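Local coordinates for protein 2-hydroxyhepta-2,4-diene-1,7-dioate isomerase (Corynebacterium glutamicum, PDB 4DBF) that belongs to the fumarylacetoacetate hydrolase family, binds magnesium and probably acts as an oxaloacetate decarboxylase, at residues A49-G54 against K61-E66; E138-I143 against G251-T256. All coordinates share one frame; numbering follows the deposited sequence.

Contact 1: A49-G54 against K61-E66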
ATOM      1  N   ALA A  49      15.228   3.471  27.186  1.00 27.90           N
ATOM      2  CA  ALA A  49      14.051   2.861  26.624  1.00 26.37           C
ATOM      3  C   ALA A  49      13.250   2.087  27.667  1.00 27.08           C
ATOM      4  O   ALA A  49      13.768   1.285  28.371  1.00 25.79           O
ATOM      5  CB  ALA A  49      14.410   1.962  25.464  1.00 24.98           C
ATOM      6  N   ARG A  50      11.969   2.364  27.721  1.00 25.94           N
ATOM      7  CA  ARG A  50      11.091   1.770  28.666  1.00 28.54           C
ATOM      8  C   ARG A  50      10.027   0.998  27.930  1.00 27.73           C
ATOM      9  O   ARG A  50       9.237   1.562  27.258  1.00 26.40           O
ATOM     10  CB  ARG A  50      10.411   2.845  29.504  1.00 28.61           C
ATOM     11  CG  ARG A  50      11.302   3.637  30.410  1.00 34.65           C
ATOM     12  CD  ARG A  50      10.718   3.646  31.819  1.00 43.84           C
ATOM     13  NE  ARG A  50      10.205   4.918  32.167  1.00 46.97           N
ATOM     14  CZ  ARG A  50       9.300   5.171  33.099  1.00 50.26           C
ATOM     15  NH1 ARG A  50       8.749   4.231  33.825  1.00 50.36           N
ATOM     16  NH2 ARG A  50       8.939   6.401  33.293  1.00 46.87           N
ATOM     17  N   GLU A  51      10.027  -0.309  28.085  1.00 26.80           N
ATOM     18  CA  GLU A  51       9.079  -1.127  27.418  1.00 27.88           C
ATOM     19  C   GLU A  51       7.659  -0.776  27.807  1.00 29.90           C
ATOM     20  O   GLU A  51       7.368  -0.576  28.938  1.00 30.28           O
ATOM     21  CB  GLU A  51       9.346  -2.583  27.674  1.00 28.97           C
ATOM     22  CG  GLU A  51       8.286  -3.474  27.114  1.00 32.42           C
ATOM     23  CD  GLU A  51       8.491  -4.917  27.436  1.00 37.12           C
ATOM     24  OE1 GLU A  51       8.723  -5.235  28.586  1.00 35.51           O
ATOM     25  OE2 GLU A  51       8.426  -5.720  26.537  1.00 37.41           O
ATOM     26  N   ILE A  52       6.791  -0.693  26.833  1.00 29.93           N
ATOM     27  CA  ILE A  52       5.406  -0.521  27.107  1.00 31.17           C
ATOM     28  C   ILE A  52       4.606  -1.759  26.801  1.00 33.74           C
ATOM     29  O   ILE A  52       4.955  -2.547  25.993  1.00 31.97           O
ATOM     30  CB  ILE A  52       4.765   0.681  26.407  1.00 31.48           C
ATOM     31  CG1 ILE A  52       4.902   0.577  24.924  1.00 31.61           C
ATOM     32  CG2 ILE A  52       5.363   1.998  26.836  1.00 32.13           C
ATOM     33  CD1 ILE A  52       4.083   1.619  24.253  1.00 32.55           C
ATOM     34  N   GLU A  53       3.496  -1.870  27.501  1.00 36.38           N
ATOM     35  CA  GLU A  53       2.561  -2.925  27.290  1.00 40.78           C
ATOM     36  C   GLU A  53       1.872  -2.691  25.954  1.00 40.13           C
ATOM     37  O   GLU A  53       1.250  -1.705  25.769  1.00 41.23           O
ATOM     38  CB  GLU A  53       1.554  -2.884  28.428  1.00 42.01           C
ATOM     39  CG  GLU A  53       1.162  -4.215  28.995  1.00 49.22           C
ATOM     40  CD  GLU A  53       0.422  -4.082  30.316  1.00 57.90           C
ATOM     41  OE1 GLU A  53      -0.652  -3.461  30.360  1.00 59.46           O
ATOM     42  OE2 GLU A  53       0.934  -4.605  31.316  1.00 62.20           O
ATOM     43  N   GLY A  54       1.998  -3.597  25.019  1.00 39.90           N
ATOM     44  CA  GLY A  54       1.271  -3.454  23.775  1.00 40.71           C
ATOM     45  C   GLY A  54       1.721  -2.333  22.862  1.00 39.68           C
ATOM     46  O   GLY A  54       2.876  -2.111  22.770  1.00 39.26           O
ATOM     47  N   LYS A  61       1.013   1.756  29.165  1.00 45.65           N
ATOM     48  CA  LYS A  61       1.481   1.268  30.441  1.00 44.78           C
ATOM     49  C   LYS A  61       2.833   0.553  30.366  1.00 41.80           C
ATOM     50  O   LYS A  61       3.062  -0.301  29.560  1.00 41.65           O
ATOM     51  CB  LYS A  61       0.443   0.389  31.140  1.00 44.76           C
ATOM     52  CG  LYS A  61       0.910  -0.013  32.534  1.00 48.47           C
ATOM     53  CD  LYS A  61       0.098  -1.115  33.199  1.00 52.56           C
ATOM     54  CE  LYS A  61       0.993  -1.985  34.068  1.00 55.43           C
ATOM     55  NZ  LYS A  61       1.753  -3.009  33.304  1.00 54.23           N
ATOM     56  N   PHE A  62       3.701   0.939  31.266  1.00 39.31           N
ATOM     57  CA  PHE A  62       5.015   0.379  31.359  1.00 38.18           C
ATOM     58  C   PHE A  62       5.011  -1.008  32.003  1.00 37.39           C
ATOM     59  O   PHE A  62       4.310  -1.253  32.930  1.00 35.59           O
ATOM     60  CB  PHE A  62       5.884   1.310  32.173  1.00 37.94           C
ATOM     61  CG  PHE A  62       6.079   2.647  31.568  1.00 39.99           C
ATOM     62  CD1 PHE A  62       6.665   2.779  30.340  1.00 37.51           C
ATOM     63  CD2 PHE A  62       5.716   3.777  32.249  1.00 42.79           C
ATOM     64  CE1 PHE A  62       6.869   4.007  29.789  1.00 39.26           C
ATOM     65  CE2 PHE A  62       5.908   5.023  31.709  1.00 43.18           C
ATOM     66  CZ  PHE A  62       6.475   5.140  30.468  1.00 42.72           C
ATOM     67  N   THR A  63       5.829  -1.899  31.494  1.00 36.13           N
ATOM     68  CA  THR A  63       5.905  -3.223  32.020  1.00 35.75           C
ATOM     69  C   THR A  63       6.930  -3.308  33.106  1.00 34.85           C
ATOM     70  O   THR A  63       6.999  -4.277  33.795  1.00 36.05           O
ATOM     71  CB  THR A  63       6.440  -4.177  30.974  1.00 36.59           C
ATOM     72  OG1 THR A  63       7.756  -3.776  30.630  1.00 35.71           O
ATOM     73  CG2 THR A  63       5.571  -4.217  29.811  1.00 34.38           C
ATOM     74  N   GLY A  64       7.761  -2.301  33.204  1.00 33.40           N
ATOM     75  CA  GLY A  64       8.846  -2.311  34.137  1.00 32.47           C
ATOM     76  C   GLY A  64      10.217  -2.523  33.546  1.00 31.63           C
ATOM     77  O   GLY A  64      11.164  -2.045  34.079  1.00 31.35           O
ATOM     78  N   ARG A  65      10.308  -3.243  32.443  1.00 30.52           N
ATOM     79  CA  ARG A  65      11.587  -3.443  31.785  1.00 29.67           C
ATOM     80  C   ARG A  65      12.107  -2.186  31.135  1.00 29.05           C
ATOM     81  O   ARG A  65      11.375  -1.472  30.529  1.00 27.79           O
ATOM     82  CB  ARG A  65      11.514  -4.529  30.736  1.00 30.42           C
ATOM     83  CG  ARG A  65      10.861  -5.802  31.162  1.00 34.39           C
ATOM     84  CD  ARG A  65      11.329  -6.954  30.304  1.00 38.43           C
ATOM     85  NE  ARG A  65      10.716  -6.911  29.004  1.00 40.03           N
ATOM     86  CZ  ARG A  65      10.796  -7.866  28.107  1.00 41.05           C
ATOM     87  NH1 ARG A  65      11.470  -8.951  28.367  1.00 40.91           N
ATOM     88  NH2 ARG A  65      10.202  -7.724  26.964  1.00 39.44           N
ATOM     89  N   GLU A  66      13.392  -1.958  31.263  1.00 28.21           N
ATOM     90  CA  GLU A  66      14.047  -0.852  30.611  1.00 30.28           C
ATOM     91  C   GLU A  66      15.491  -1.155  30.243  1.00 30.47           C
ATOM     92  O   GLU A  66      16.075  -2.063  30.747  1.00 28.91           O
ATOM     93  CB  GLU A  66      13.958   0.437  31.410  1.00 31.01           C
ATOM     94  CG  GLU A  66      14.477   0.340  32.808  1.00 37.95           C
ATOM     95  CD  GLU A  66      13.819   1.319  33.750  1.00 45.36           C
ATOM     96  OE1 GLU A  66      13.508   2.428  33.326  1.00 48.72           O
ATOM     97  OE2 GLU A  66      13.599   0.961  34.903  1.00 45.76           O
TER
HETATM   98  O   HOH W   1       8.891  -0.434  31.241  1.00 24.99           O
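The guanidinium of R50 lies flat over one face of the F62 ring, with the two planes 18° apart. It is both a stack and a cation-pi contact: R50 CZ sits 3.9 Å from the ring centroid. R50 NH1 lies toward the rim of the ring, 3.4 Å from F62 CD2. At the ring edge, in plane, is the carbonyl O of E51. I52 CG2 approaches F62 CD1 at 3.8 Å. A second guanidinium, that of R65, offers its edge to the carboxylate of E51. The grip is side-on: R65 NE to E51 OE1 is 2.6 Å and R65 NH2 to E51 OE2 is 2.7 Å. E51 CG is anti to the backbone N (chi1 174°), and the chain runs on extended. T63 OG1 donates to the same OE1 from the opposite face, so three donors hold the buried acid.

The backbones pair antiparallel with a beta bulge. R50 with E66 and I52 with F62 are non-hydrogen-bonded pairs, and the register shifts by two between them. E51 N donates to R65 O and E51 O accepts from T63 N. The chain turns a corner at G64, where T63 OG1 accepts from R65 N in an ST turn. Water 1 bridges the bulge: it donates to E51 O and R65 O and accepts from G64 N.

Beyond the bulge, E53 N donates to K61 O. K61 NZ forms a salt bridge with E53 OE2 (2.7 Å) from above its carboxylate plane and also donates to F62 O. R65 NH1 also bridges to D30, and R50 NH2 to E38.

Contact 2: E138-I143 against G251-T256; sequences ELAVVI and GDVIAT. With MG (magnesium ion), chain C.
E138 and A255 meet beside the metal: E138 OE1 packs 3.4 Å from A255 CB, while E138 OE2 binds the magnesium ion at 2.1 Å. Waters 2, 4 and 5 also bind the ion. Water 2 donates to E138 OE1 too, which ties the second carboxylate oxygen to the site. G257 N makes a weak hydrogen bond to it.

Next to E138, L139 O takes two bonds from T256. T256 N reaches it nearly straight along the carbonyl. T256 OG1 comes in at 2.7 Å from L139 O, bent round and tilted from the carbonyl plane. With chi1 near 60°, OG1 sits between the backbone N and carbonyl carbon, so that it and the T256 amide both reach L139 O. Water 3 joins OG1 to L139 N.

Farther along, V141 and I254 form an antiparallel hydrogen-bonded pair, each bond 2.8 Å (V141 N to I254 O, I254 N to V141 O). I143 N then bonds D252 O, and G251 N bonds I143 O. A140, V142, V253 and A255 share one face, where A140 CB meets V253 CG1. On the other, against helix 235-243, V141 CB meets I254 CB and V141 CG2 meets T256 CG2. D252 OD1 hydrogen-bonds S81 OG, and OD2 salt-bridges K82 NZ.

E136 and D167 complete the protein ligands, giving the Glu-Glu-Asp metal site of the FAH family, carried on buried beta strands.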
ATOM      1  N   GLU A 138      11.794  14.276   4.903  1.00 20.37           N
ATOM      2  CA  GLU A 138      10.448  14.740   5.089  1.00 20.47           C
ATOM      3  C   GLU A 138       9.932  14.579   6.482  1.00 19.41           C
ATOM      4  O   GLU A 138      10.249  13.667   7.158  1.00 20.13           O
ATOM      5  CB  GLU A 138       9.463  14.076   4.115  1.00 20.21           C
ATOM      6  CG  GLU A 138      10.009  13.847   2.741  1.00 22.21           C
ATOM      7  CD  GLU A 138       8.987  13.477   1.680  1.00 25.44           C
ATOM      8  OE1 GLU A 138       7.810  13.487   1.877  1.00 24.37           O
ATOM      9  OE2 GLU A 138       9.403  13.179   0.598  1.00 26.74           O
ATOM     10  N   LEU A 139       9.102  15.501   6.873  1.00 20.61           N
ATOM     11  CA  LEU A 139       8.324  15.349   8.058  1.00 21.50           C
ATOM     12  C   LEU A 139       7.230  14.309   7.833  1.00 20.76           C
ATOM     13  O   LEU A 139       6.509  14.373   6.905  1.00 21.04           O
ATOM     14  CB  LEU A 139       7.706  16.666   8.444  1.00 22.00           C
ATOM     15  CG  LEU A 139       6.908  16.614   9.712  1.00 23.63           C
ATOM     16  CD1 LEU A 139       7.758  16.333  10.928  1.00 25.06           C
ATOM     17  CD2 LEU A 139       6.114  17.890   9.851  1.00 26.54           C
ATOM     18  N   ALA A 140       7.165  13.347   8.729  1.00 20.69           N
ATOM     19  CA  ALA A 140       6.231  12.246   8.641  1.00 20.53           C
ATOM     20  C   ALA A 140       5.226  12.333   9.750  1.00 20.42           C
ATOM     21  O   ALA A 140       5.561  12.609  10.836  1.00 22.29           O
ATOM     22  CB  ALA A 140       6.931  10.906   8.693  1.00 18.54           C
ATOM     23  N   VAL A 141       4.001  12.060   9.408  1.00 21.65           N
ATOM     24  CA  VAL A 141       2.937  12.048  10.359  1.00 23.60           C
ATOM     25  C   VAL A 141       2.534  10.607  10.651  1.00 22.87           C
ATOM     26  O   VAL A 141       2.312   9.846   9.760  1.00 24.97           O
ATOM     27  CB  VAL A 141       1.712  12.768   9.829  1.00 24.24           C
ATOM     28  CG1 VAL A 141       0.609  12.704  10.822  1.00 27.63           C
ATOM     29  CG2 VAL A 141       2.022  14.194   9.474  1.00 28.94           C
ATOM     30  N   VAL A 142       2.417  10.264  11.906  1.00 20.60           N
ATOM     31  CA  VAL A 142       1.899   8.967  12.231  1.00 19.86           C
ATOM     32  C   VAL A 142       0.475   9.060  12.767  1.00 20.19           C
ATOM     33  O   VAL A 142       0.219   9.732  13.721  1.00 19.71           O
ATOM     34  CB  VAL A 142       2.790   8.214  13.216  1.00 20.50           C
ATOM     35  CG1 VAL A 142       2.187   6.889  13.539  1.00 21.16           C
ATOM     36  CG2 VAL A 142       4.174   8.056  12.669  1.00 22.10           C
ATOM     37  N   ILE A 143      -0.417   8.366  12.088  1.00 19.38           N
ATOM     38  CA  ILE A 143      -1.829   8.337  12.372  1.00 19.11           C
ATOM     39  C   ILE A 143      -2.114   7.522  13.640  1.00 19.18           C
ATOM     40  O   ILE A 143      -1.552   6.510  13.859  1.00 19.48           O
ATOM     41  CB  ILE A 143      -2.658   7.812  11.179  1.00 18.89           C
ATOM     42  CG1 ILE A 143      -2.590   8.746   9.988  1.00 18.87           C
ATOM     43  CG2 ILE A 143      -4.114   7.681  11.551  1.00 21.89           C
ATOM     44  CD1 ILE A 143      -2.951  10.152  10.316  1.00 21.19           C
ATOM     45  N   GLY A 251      -1.021   3.839  12.950  1.00 19.63           N
ATOM     46  CA  GLY A 251       0.244   3.331  12.479  1.00 20.25           C
ATOM     47  C   GLY A 251       0.536   3.765  11.041  1.00 19.55           C
ATOM     48  O   GLY A 251       1.710   3.782  10.663  1.00 21.08           O
ATOM     49  N   ASP A 252      -0.488   4.090  10.282  1.00 19.34           N
ATOM     50  CA  ASP A 252      -0.292   4.565   8.877  1.00 18.76           C
ATOM     51  C   ASP A 252       0.593   5.849   8.884  1.00 19.43           C
ATOM     52  O   ASP A 252       0.525   6.676   9.808  1.00 18.31           O
ATOM     53  CB  ASP A 252      -1.607   4.914   8.198  1.00 17.24           C
ATOM     54  CG  ASP A 252      -2.316   3.704   7.604  1.00 20.83           C
ATOM     55  OD1 ASP A 252      -1.747   2.593   7.635  1.00 21.91           O
ATOM     56  OD2 ASP A 252      -3.418   3.889   7.112  1.00 19.03           O
ATOM     57  N   VAL A 253       1.394   6.046   7.836  1.00 17.27           N
ATOM     58  CA  VAL A 253       2.363   7.116   7.891  1.00 18.11           C
ATOM     59  C   VAL A 253       2.103   8.072   6.716  1.00 18.17           C
ATOM     60  O   VAL A 253       1.814   7.592   5.593  1.00 17.26           O
ATOM     61  CB  VAL A 253       3.803   6.534   7.814  1.00 18.02           C
ATOM     62  CG1 VAL A 253       4.790   7.693   7.495  1.00 21.68           C
ATOM     63  CG2 VAL A 253       4.213   5.687   9.123  1.00 19.03           C
ATOM     64  N   ILE A 254       2.177   9.396   6.958  1.00 17.55           N
ATOM     65  CA  ILE A 254       2.040  10.348   5.822  1.00 18.69           C
ATOM     66  C   ILE A 254       3.373  11.041   5.653  1.00 19.99           C
ATOM     67  O   ILE A 254       3.889  11.625   6.595  1.00 21.88           O
ATOM     68  CB  ILE A 254       0.896  11.386   6.068  1.00 20.44           C
ATOM     69  CG1 ILE A 254      -0.443  10.670   6.215  1.00 19.85           C
ATOM     70  CG2 ILE A 254       0.844  12.485   4.907  1.00 18.43           C
ATOM     71  CD1 ILE A 254      -1.544  11.669   6.753  1.00 26.83           C
ATOM     72  N   ALA A 255       3.905  11.020   4.421  1.00 19.95           N
ATOM     73  CA  ALA A 255       5.148  11.705   4.164  1.00 20.52           C
ATOM     74  C   ALA A 255       4.740  13.054   3.529  1.00 21.04           C
ATOM     75  O   ALA A 255       4.115  13.045   2.461  1.00 18.92           O
ATOM     76  CB  ALA A 255       5.959  10.897   3.146  1.00 19.90           C
ATOM     77  N   THR A 256       5.005  14.154   4.219  1.00 20.15           N
ATOM     78  CA  THR A 256       4.380  15.478   3.881  1.00 21.25           C
ATOM     79  C   THR A 256       5.152  16.303   2.815  1.00 22.83           C
ATOM     80  O   THR A 256       4.751  17.443   2.456  1.00 24.57           O
ATOM     81  CB  THR A 256       4.140  16.331   5.169  1.00 21.84           C
ATOM     82  OG1 THR A 256       5.394  16.574   5.822  1.00 21.51           O
ATOM     83  CG2 THR A 256       3.212  15.546   6.126  1.00 21.03           C
TER
HETATM   84 MG    MG C 401       8.760  12.874  -1.419  1.00 25.88          MG
HETATM   85  O   HOH W   2       6.780  12.819  -0.558  1.00 21.08           O
HETATM   86  O   HOH W   3       7.954  17.549   4.829  1.00 22.17           O
HETATM   87  O   HOH W   4       7.858  12.903  -3.274  1.00 23.74           O
HETATM   88  O   HOH W   5       8.962  14.899  -1.600  1.00 29.01           O

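Overall arrangement
Contact 1 lies in the Rv2993c-like N-terminal region and contact 2 in the FAA hydrolase C-terminal region. They follow one another along the chain and do not touch. Their centres are 24 Å apart and their nearest atoms about 12 Å. Contact 2 is buried, its centre about 6 Å from the centre of the chain, and carries a ligand of the magnesium seen at E136, E138 and D167. Contact 1 is more peripheral, its centre about 23 Å from that of the chain. The side chain of R65 is about 6 Å from another magnesium ion, and its salt-bridge partner D30 has been seen to bind magnesium, though in this model the ion is not bound to this chain.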